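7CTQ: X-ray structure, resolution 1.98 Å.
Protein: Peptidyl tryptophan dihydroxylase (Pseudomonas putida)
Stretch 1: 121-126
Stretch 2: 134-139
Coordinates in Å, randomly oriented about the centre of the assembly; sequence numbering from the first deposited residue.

Stretch 1 (121-126) VGHGIR
Stretch 2 (134-139) QADFLV

This is a short antiparallel β contact, two backbone hydrogen bonds on one residue pair, backed by buried side-chain packing in which a histidine ring lies against a leucine and an isoleucine meets that leucine and an alanine. The register sets His123 opposite Ala135, CA to CA 4.7 Å, as the hydrogen-bonded pair: His123 N donates to Ala135 O at 2.6 Å, and Ala135 N donates to His123 O at 2.9 Å. Both residues are extended, with phi/psi of -108/126 and -127/130. Gly124 and Gln134 form the next, non-hydrogen-bonded pair, CA to CA 5.2 Å, where Gln134 CA also approaches His123 O at 3.4 Å.

The pairing stops at Gly122 (phi/psi -88/-129), whose CA lies 3.5 Å from Ala135 O in a CA-H...O contact. Glycine suits this place because a CB would sit 2.5 Å from Ala135 O, a clash. Across from it Asp136, at -77/-29, interrupts the extended run before strand 137-139 begins; its CB points away.

His123 and Ala135 project on the same face of the sheet, their CB atoms 3.7 Å apart. With chi1 m (-68°) and chi2 -95°, the buried imidazole offers one face to Leu138: Leu138 CB stands 3.7 Å from the ring centroid, 8° off the normal, a CH-pi contact. Ring atom NE2 is hydrogen-bonded elsewhere in the structure, so its polarity is satisfied despite burial.

The CA-to-CB bond of Leu138 (chi1 t, chi2 p) points toward stretch 1, and that of Ile125 toward stretch 2. Ile125 has an off-well chi1 of -34° and chi2 t; its CD1 meets Leu138 CD1 at 3.4 Å and Ala135 CB at 3.9 Å. Branched aliphatic chains suit this buried place because their methyl ends can pack against each other and against the Ala135 methyl, and the two stretches together bury 358 Å².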

# COMPACT_ATOMS: atom_id res chain seq x y z
N VAL A 121 1.08 -1.41 -31.56
CA VAL A 121 2.07 -2.49 -31.46
C VAL A 121 2.42 -2.73 -29.99
O VAL A 121 1.89 -3.67 -29.37
CB VAL A 121 3.34 -2.23 -32.33
CG1 VAL A 121 3.05 -2.59 -33.78
CG2 VAL A 121 3.88 -0.80 -32.25
N GLY A 122 3.27 -1.89 -29.41
CA GLY A 122 3.50 -1.93 -27.97
C GLY A 122 2.52 -1.04 -27.24
O GLY A 122 1.30 -1.12 -27.46
N HIS A 123 3.03 -0.17 -26.38
CA HIS A 123 2.21 0.78 -25.65
C HIS A 123 2.44 2.17 -26.21
O HIS A 123 3.58 2.63 -26.29
CB HIS A 123 2.53 0.76 -24.15
CG HIS A 123 2.13 -0.51 -23.48
ND1 HIS A 123 0.92 -0.66 -22.83
CD2 HIS A 123 2.76 -1.70 -23.37
CE1 HIS A 123 0.83 -1.88 -22.35
NE2 HIS A 123 1.94 -2.54 -22.66
N GLY A 124 1.35 2.84 -26.60
CA GLY A 124 1.45 4.20 -27.08
C GLY A 124 1.05 5.20 -26.02
O GLY A 124 -0.14 5.50 -25.86
N ILE A 125 2.03 5.72 -25.30
CA ILE A 125 1.78 6.64 -24.19
C ILE A 125 1.80 8.05 -24.73
O ILE A 125 2.86 8.61 -25.03
CB ILE A 125 2.81 6.47 -23.07
CG1 ILE A 125 3.23 5.00 -22.97
CG2 ILE A 125 2.26 7.00 -21.76
CD1 ILE A 125 4.20 4.75 -21.86
N ARG A 126 0.62 8.65 -24.83
CA ARG A 126 0.44 9.97 -25.40
C ARG A 126 0.30 10.97 -24.26
O ARG A 126 -0.55 10.80 -23.38
CB ARG A 126 -0.77 9.97 -26.33
CG ARG A 126 -0.55 9.02 -27.53
CD ARG A 126 -1.84 8.52 -28.17
NE ARG A 126 -2.37 9.47 -29.15
CZ ARG A 126 -3.33 10.35 -28.88
NH1 ARG A 126 -3.88 10.39 -27.67
NH2 ARG A 126 -3.75 11.18 -29.83
N GLN A 134 6.89 5.37 -26.75
CA GLN A 134 6.59 3.97 -27.03
C GLN A 134 7.14 3.10 -25.90
O GLN A 134 8.28 3.29 -25.46
CB GLN A 134 7.19 3.54 -28.37
CG GLN A 134 6.80 2.13 -28.82
CD GLN A 134 7.88 1.08 -28.54
OE1 GLN A 134 8.89 1.36 -27.88
NE2 GLN A 134 7.66 -0.13 -29.03
N ALA A 135 6.33 2.16 -25.44
CA ALA A 135 6.72 1.23 -24.38
C ALA A 135 6.49 -0.19 -24.84
O ALA A 135 5.41 -0.52 -25.34
CB ALA A 135 5.95 1.50 -23.09
N ASP A 136 7.52 -1.03 -24.69
CA ASP A 136 7.34 -2.47 -24.82
C ASP A 136 6.71 -3.06 -23.56
O ASP A 136 6.01 -4.08 -23.64
CB ASP A 136 8.67 -3.16 -25.09
CG ASP A 136 9.21 -2.86 -26.47
OD1 ASP A 136 8.53 -3.18 -27.47
OD2 ASP A 136 10.32 -2.27 -26.55
N PHE A 137 6.95 -2.42 -22.41
CA PHE A 137 6.36 -2.82 -21.13
C PHE A 137 5.96 -1.58 -20.34
O PHE A 137 6.76 -0.65 -20.18
CB PHE A 137 7.31 -3.67 -20.29
CG PHE A 137 6.61 -4.41 -19.17
CD1 PHE A 137 6.25 -3.76 -18.01
CD2 PHE A 137 6.29 -5.75 -19.33
CE1 PHE A 137 5.58 -4.44 -16.99
CE2 PHE A 137 5.62 -6.45 -18.31
CZ PHE A 137 5.27 -5.79 -17.15
N LEU A 138 4.74 -1.59 -19.82
CA LEU A 138 4.17 -0.47 -19.08
C LEU A 138 3.96 -0.83 -17.61
O LEU A 138 3.29 -1.82 -17.31
CB LEU A 138 2.84 -0.05 -19.72
CG LEU A 138 2.20 1.21 -19.14
CD1 LEU A 138 2.92 2.40 -19.71
CD2 LEU A 138 0.72 1.26 -19.48
N VAL A 139 4.50 -0.02 -16.71
CA VAL A 139 4.17 -0.09 -15.29
C VAL A 139 3.16 1.01 -14.99
O VAL A 139 3.48 2.20 -15.11
CB VAL A 139 5.41 0.04 -14.39
CG1 VAL A 139 5.02 -0.07 -12.93
CG2 VAL A 139 6.48 -0.97 -14.77